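Local coordinates for S locus protein 11 (Brassica campestris, PDB 6KYW), which probably acts as the secreted pollen ligand of the stigma receptor kinase SRK8, whose recognition underlies self-incompatibility in Brassica, at residues Cys2-Arg7 against Ser40-Cys46; Phe6-Cys12 against Asp33-His39. All blocks are in the same frame, centred on the assembly; numbering follows the deposited sequence.

Interaction 1 (Cys2-Arg7 against Ser40-Cys46); sequences CTRGFR and SCDCKSC
In this defensin-like (knottin-clan) protein the outer strand of a three-stranded antiparallel sheet pairs with the central one, and a disulfide beyond the ladder joins the two chain ends. Strand 5-7 runs antiparallel to 40-43, the axes 163° apart and 4.7 Å at closest approach. C2, which loses more surface to the partner segment than any other residue (103 Å²), takes an m rotamer (chi1 -41°) that sets its CB 4.2 Å from C43 CB. F6 and C41 form the hydrogen-bonded pair, with C41 N to F6 O at 3.0 Å and a weak return bond from F6 N to C41 O at 3.3 Å; R7 faces S40 as a non-hydrogen-bonded pair. The F6 side chain (chi1 p) and C41 (chi1 m) share one sheet face: C41 CB lies 3.8 Å from the ring centroid, over its face, and the sulfur, disulfide-bonded to C20, sits obliquely. Past this pair the backbones draw apart, and one water lies between C2 O (2.7 Å), R4 O (2.5 Å) and C43 N (2.7 Å). The disulfide closes with C2 SG 2.1 Å from C46 SG, chi3 -87°.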
loop_
_atom_site.group_PDB
_atom_site.type_symbol
_atom_site.label_atom_id
_atom_site.label_comp_id
_atom_site.label_asym_id
_atom_site.label_seq_id
_atom_site.Cartn_x
_atom_site.Cartn_y
_atom_site.Cartn_z
ATOM N N CYS C 2 -16.762 9.877 -17.479
ATOM C CA CYS C 2 -15.546 10.436 -18.054
ATOM C C CYS C 2 -14.386 9.562 -17.614
ATOM O O CYS C 2 -14.131 9.426 -16.413
ATOM C CB CYS C 2 -15.307 11.863 -17.557
ATOM S SG CYS C 2 -16.805 12.867 -17.461
ATOM N N THR C 3 -13.658 9.015 -18.572
ATOM C CA THR C 3 -12.720 7.965 -18.230
ATOM C C THR C 3 -11.280 8.422 -18.227
ATOM O O THR C 3 -10.419 7.664 -17.782
ATOM C CB THR C 3 -12.864 6.786 -19.193
ATOM O OG1 THR C 3 -12.805 7.255 -20.545
ATOM C CG2 THR C 3 -14.168 6.086 -18.951
ATOM N N ARG C 4 -10.997 9.621 -18.717
ATOM C CA ARG C 4 -9.632 10.112 -18.726
ATOM C C ARG C 4 -9.130 10.291 -17.306
ATOM O O ARG C 4 -9.864 10.740 -16.420
ATOM C CB ARG C 4 -9.554 11.437 -19.476
ATOM C CG ARG C 4 -9.993 11.338 -20.917
ATOM C CD ARG C 4 -9.430 12.476 -21.733
ATOM N NE ARG C 4 -10.043 12.518 -23.055
ATOM C CZ ARG C 4 -10.434 13.636 -23.658
ATOM N NH1 ARG C 4 -10.281 14.814 -23.052
ATOM N NH2 ARG C 4 -10.980 13.580 -24.865
ATOM N N GLY C 5 -7.873 9.924 -17.100
ATOM C CA GLY C 5 -7.221 10.106 -15.822
ATOM C C GLY C 5 -5.891 9.387 -15.807
ATOM O O GLY C 5 -5.535 8.671 -16.747
ATOM N N PHE C 6 -5.160 9.586 -14.717
ATOM C CA PHE C 6 -3.890 8.897 -14.537
ATOM C C PHE C 6 -3.630 8.736 -13.050
ATOM O O PHE C 6 -4.319 9.324 -12.211
ATOM C CB PHE C 6 -2.748 9.661 -15.203
ATOM C CG PHE C 6 -2.649 11.088 -14.759
ATOM C CD1 PHE C 6 -1.931 11.428 -13.620
ATOM C CD2 PHE C 6 -3.298 12.093 -15.459
ATOM C CE1 PHE C 6 -1.843 12.756 -13.202
ATOM C CE2 PHE C 6 -3.209 13.416 -15.051
ATOM C CZ PHE C 6 -2.474 13.752 -13.921
ATOM N N ARG C 7 -2.602 7.953 -12.736
ATOM C CA ARG C 7 -2.182 7.704 -11.365
ATOM C C ARG C 7 -0.682 7.927 -11.250
ATOM O O ARG C 7 0.066 7.709 -12.207
ATOM C CB ARG C 7 -2.545 6.292 -10.925
ATOM C CG ARG C 7 -2.249 6.003 -9.464
ATOM C CD ARG C 7 -2.684 4.620 -9.115
ATOM N NE ARG C 7 -4.121 4.495 -9.285
ATOM C CZ ARG C 7 -5.025 5.074 -8.496
ATOM N NH1 ARG C 7 -4.648 5.801 -7.459
ATOM N NH2 ARG C 7 -6.312 4.916 -8.739
ATOM N N SER C 40 -4.483 9.975 -7.824
ATOM C CA SER C 40 -5.019 9.966 -9.182
ATOM C C SER C 40 -5.716 11.278 -9.533
ATOM O O SER C 40 -6.293 11.956 -8.676
ATOM C CB SER C 40 -6.004 8.805 -9.392
ATOM O OG SER C 40 -7.132 8.913 -8.535
ATOM N N CYS C 41 -5.663 11.615 -10.822
ATOM C CA CYS C 41 -6.461 12.687 -11.419
ATOM C C CYS C 41 -7.654 12.075 -12.152
ATOM O O CYS C 41 -7.476 11.286 -13.082
ATOM C CB CYS C 41 -5.608 13.507 -12.385
ATOM S SG CYS C 41 -4.623 14.814 -11.591
ATOM N N ASP C 42 -8.864 12.412 -11.725
ATOM C CA ASP C 42 -10.063 11.888 -12.372
ATOM C C ASP C 42 -11.095 13.004 -12.494
ATOM O O ASP C 42 -11.020 14.030 -11.815
ATOM C CB ASP C 42 -10.677 10.710 -11.603
ATOM C CG ASP C 42 -9.642 9.680 -11.200
ATOM O OD1 ASP C 42 -9.479 8.670 -11.922
ATOM O OD2 ASP C 42 -8.977 9.888 -10.160
ATOM N N CYS C 43 -12.083 12.781 -13.354
ATOM C CA CYS C 43 -13.076 13.801 -13.652
ATOM C C CYS C 43 -14.463 13.245 -13.406
ATOM O O CYS C 43 -14.841 12.226 -13.994
ATOM C CB CYS C 43 -12.926 14.296 -15.086
ATOM S SG CYS C 43 -11.255 14.963 -15.389
ATOM N N LYS C 44 -15.210 13.922 -12.546
ATOM C CA LYS C 44 -16.608 13.631 -12.267
ATOM C C LYS C 44 -17.566 14.255 -13.293
ATOM O O LYS C 44 -18.734 13.867 -13.350
ATOM C CB LYS C 44 -16.916 14.119 -10.845
ATOM C CG LYS C 44 -18.346 14.105 -10.398
ATOM C CD LYS C 44 -18.488 14.940 -9.132
ATOM C CE LYS C 44 -17.705 16.254 -9.236
ATOM N NZ LYS C 44 -18.044 17.183 -8.114
ATOM N N SER C 45 -17.089 15.180 -14.124
ATOM C CA SER C 45 -17.875 15.821 -15.168
ATOM C C SER C 45 -16.950 16.072 -16.342
ATOM O O SER C 45 -15.740 16.243 -16.150
ATOM C CB SER C 45 -18.455 17.168 -14.715
ATOM O OG SER C 45 -19.222 17.047 -13.539
ATOM N N CYS C 46 -17.511 16.109 -17.554
ATOM C CA CYS C 46 -16.684 16.446 -18.725
ATOM C C CYS C 46 -17.509 16.951 -19.923
ATOM O O CYS C 46 -18.651 16.542 -20.126
ATOM C CB CYS C 46 -15.846 15.233 -19.160
ATOM S SG CYS C 46 -16.843 13.746 -19.342
HETATM O O HOH W 1 -12.076 10.827 -15.256
#

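Interaction 2 (Phe6-Cys12 against Asp33-His39); sequences FRKLGKC and DSKMNTH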
loop_
_atom_site.group_PDB
_atom_site.type_symbol
_atom_site.label_atom_id
_atom_site.label_comp_id
_atom_site.label_asym_id
_atom_site.label_seq_id
_atom_site.Cartn_x
_atom_site.Cartn_y
_atom_site.Cartn_z
ATOM N N PHE C 6 -5.160 9.586 -14.717
ATOM C CA PHE C 6 -3.890 8.897 -14.537
ATOM C C PHE C 6 -3.630 8.736 -13.050
ATOM O O PHE C 6 -4.319 9.324 -12.211
ATOM C CB PHE C 6 -2.748 9.661 -15.203
ATOM C CG PHE C 6 -2.649 11.088 -14.759
ATOM C CD1 PHE C 6 -1.931 11.428 -13.620
ATOM C CD2 PHE C 6 -3.298 12.093 -15.459
ATOM C CE1 PHE C 6 -1.843 12.756 -13.202
ATOM C CE2 PHE C 6 -3.209 13.416 -15.051
ATOM C CZ PHE C 6 -2.474 13.752 -13.921
ATOM N N ARG C 7 -2.602 7.953 -12.736
ATOM C CA ARG C 7 -2.182 7.704 -11.365
ATOM C C ARG C 7 -0.682 7.927 -11.250
ATOM O O ARG C 7 0.066 7.709 -12.207
ATOM C CB ARG C 7 -2.545 6.292 -10.925
ATOM C CG ARG C 7 -2.249 6.003 -9.464
ATOM C CD ARG C 7 -2.684 4.620 -9.115
ATOM N NE ARG C 7 -4.121 4.495 -9.285
ATOM C CZ ARG C 7 -5.025 5.074 -8.496
ATOM N NH1 ARG C 7 -4.648 5.801 -7.459
ATOM N NH2 ARG C 7 -6.312 4.916 -8.739
ATOM N N LYS C 8 -0.250 8.368 -10.068
ATOM C CA LYS C 8 1.147 8.697 -9.801
ATOM C C LYS C 8 1.553 8.282 -8.390
ATOM O O LYS C 8 0.724 8.162 -7.478
ATOM C CB LYS C 8 1.407 10.198 -9.945
ATOM C CG LYS C 8 1.683 10.678 -11.324
ATOM C CD LYS C 8 1.987 12.164 -11.256
ATOM C CE LYS C 8 1.996 12.804 -12.635
ATOM N NZ LYS C 8 2.121 14.283 -12.534
ATOM N N LEU C 9 2.859 8.109 -8.213
ATOM C CA LEU C 9 3.424 7.955 -6.876
ATOM C C LEU C 9 3.312 9.254 -6.086
ATOM O O LEU C 9 3.514 10.345 -6.620
ATOM C CB LEU C 9 4.892 7.573 -6.952
ATOM C CG LEU C 9 5.273 6.153 -6.578
ATOM C CD1 LEU C 9 4.529 5.169 -7.438
ATOM C CD2 LEU C 9 6.784 6.046 -6.775
ATOM N N GLY C 10 3.016 9.133 -4.808
ATOM C CA GLY C 10 3.086 10.288 -3.953
ATOM C C GLY C 10 1.726 10.855 -3.655
ATOM O O GLY C 10 0.682 10.321 -4.043
ATOM N N LYS C 11 1.750 11.969 -2.938
ATOM C CA LYS C 11 0.524 12.611 -2.490
ATOM C C LYS C 11 0.064 13.699 -3.458
ATOM O O LYS C 11 0.850 14.263 -4.230
ATOM C CB LYS C 11 0.722 13.192 -1.092
ATOM C CG LYS C 11 0.304 12.214 -0.013
ATOM C CD LYS C 11 0.847 12.605 1.310
ATOM C CE LYS C 11 -0.284 12.688 2.310
ATOM N NZ LYS C 11 -1.388 13.555 1.822
ATOM N N CYS C 12 -1.239 13.972 -3.418
ATOM C CA CYS C 12 -1.796 15.103 -4.155
ATOM C C CYS C 12 -1.158 16.414 -3.715
ATOM O O CYS C 12 -0.955 16.654 -2.523
ATOM C CB CYS C 12 -3.308 15.192 -3.939
ATOM S SG CYS C 12 -4.295 14.099 -5.011
ATOM N N ASP C 33 -6.148 11.452 -3.247
ATOM C CA ASP C 33 -5.122 10.647 -2.592
ATOM C C ASP C 33 -5.639 9.223 -2.413
ATOM O O ASP C 33 -6.826 9.004 -2.169
ATOM C CB ASP C 33 -4.756 11.229 -1.208
ATOM C CG ASP C 33 -3.781 12.407 -1.280
ATOM O OD1 ASP C 33 -2.773 12.363 -2.029
ATOM O OD2 ASP C 33 -4.035 13.389 -0.561
ATOM N N SER C 34 -4.735 8.250 -2.482
ATOM C CA SER C 34 -5.151 6.854 -2.540
ATOM C C SER C 34 -4.201 6.000 -1.701
ATOM O O SER C 34 -3.288 6.506 -1.053
ATOM C CB SER C 34 -5.213 6.379 -3.999
ATOM O OG SER C 34 -5.669 5.033 -4.058
ATOM N N LYS C 35 -4.403 4.684 -1.743
ATOM C CA LYS C 35 -3.596 3.755 -0.968
ATOM C C LYS C 35 -2.277 3.454 -1.665
ATOM O O LYS C 35 -2.102 3.705 -2.865
ATOM C CB LYS C 35 -4.341 2.438 -0.733
ATOM C CG LYS C 35 -5.012 1.859 -1.942
ATOM C CD LYS C 35 -5.581 0.514 -1.628
ATOM C CE LYS C 35 -6.805 0.543 -0.658
ATOM N NZ LYS C 35 -7.755 1.698 -0.730
ATOM N N MET C 36 -1.354 2.870 -0.885
ATOM C CA MET C 36 -0.001 2.501 -1.333
ATOM C C MET C 36 0.818 3.705 -1.781
ATOM O O MET C 36 1.703 3.567 -2.627
ATOM C CB MET C 36 -0.033 1.450 -2.452
ATOM C CG MET C 36 -0.948 0.272 -2.166
ATOM S SD MET C 36 -0.490 -1.196 -2.995
ATOM C CE MET C 36 -2.068 -1.965 -2.868
ATOM N N ASN C 37 0.537 4.886 -1.214
ATOM C CA ASN C 37 1.222 6.124 -1.578
ATOM C C ASN C 37 1.090 6.437 -3.077
ATOM O O ASN C 37 2.068 6.758 -3.757
ATOM C CB ASN C 37 2.693 6.083 -1.158
ATOM C CG ASN C 37 3.352 7.471 -1.201
ATOM O OD1 ASN C 37 2.750 8.481 -0.823
ATOM N ND2 ASN C 37 4.584 7.519 -1.678
ATOM N N THR C 38 -0.140 6.374 -3.591
ATOM C CA THR C 38 -0.441 6.876 -4.936
ATOM C C THR C 38 -1.582 7.885 -4.859
ATOM O O THR C 38 -2.369 7.889 -3.908
ATOM C CB THR C 38 -0.820 5.761 -5.944
ATOM O OG1 THR C 38 -2.098 5.191 -5.605
ATOM C CG2 THR C 38 0.233 4.677 -5.997
ATOM N N HIS C 39 -1.655 8.748 -5.880
ATOM C CA HIS C 39 -2.807 9.621 -6.093
ATOM C C HIS C 39 -3.250 9.532 -7.555
ATOM O O HIS C 39 -2.503 9.069 -8.429
ATOM C CB HIS C 39 -2.487 11.073 -5.712
ATOM C CG HIS C 39 -1.460 11.719 -6.590
ATOM N ND1 HIS C 39 -0.106 11.516 -6.430
ATOM C CD2 HIS C 39 -1.590 12.569 -7.636
ATOM C CE1 HIS C 39 0.553 12.204 -7.345
ATOM N NE2 HIS C 39 -0.324 12.858 -8.084
HETATM O O HOH W 2 -2.268 15.609 -0.249
#
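Short hydrogen bonds dominate where F6-C12 meets D33-H39. D33 OD1 accepts from C12 N at 2.6 Å, almost in line, while D33 OD2 makes a long salt bridge with K11 NZ (3.6 Å) and takes a water that also donates to C12 O. One step before the end of the ladder, K8 and H39 form an antiparallel hydrogen-bonded pair, K8 N to H39 O and H39 N to K8 O both 2.9 Å; L9 and T38 follow as a non-hydrogen-bonded pair. G10 N then reaches N37 O at 2.8 Å, and H39 ND1 donates to G10 O, also at 2.8 Å. R7 NH1 hydrogen-bonds T38 OG1 (3.2 Å), and R7 NE the backbone of a receptor SRK8 chain. At G10 (phi 103°) a CB would jam against the L9 carbonyl oxygen. Packing centres on the H39 ring, with K11 O and C12 CA over one face. The ladder thus ends at the receptor-contacting turn S34-N37, between strands 29-33 and 38-43. Helix 14-20 joins through E16, which forms a salt bridge with K8 NZ and a hydrogen bond with H39 NE2, while the C12-C31 disulfide ties the loop to strand 29-33.

In the fold
Interactions 1 and 2 are successive portions of one antiparallel ladder between strands 5-9 and 38-43, their centres about 14 Å apart. F6 and R7 belong to both, so the register set by F6 with C41 passes through R7 with S40 to K8 with H39. The two ends differ in how they are closed: a disulfide joins the chain termini in interaction 1, whereas in interaction 2 hydrogen bonds and a salt bridge tie the loop G10-C12 to N37 and to D33 at the end of strand 29-33. Strand 38-43 is central, with 29-33 on its other edge, and helix 14-20 packs on F6 through E16 and K19. Receptor binding draws on both regions: T3 and R7 hydrogen-bond one SRK8 chain, also reached by S34, K35 and M36, while N37 bonds to another SRK8 chain.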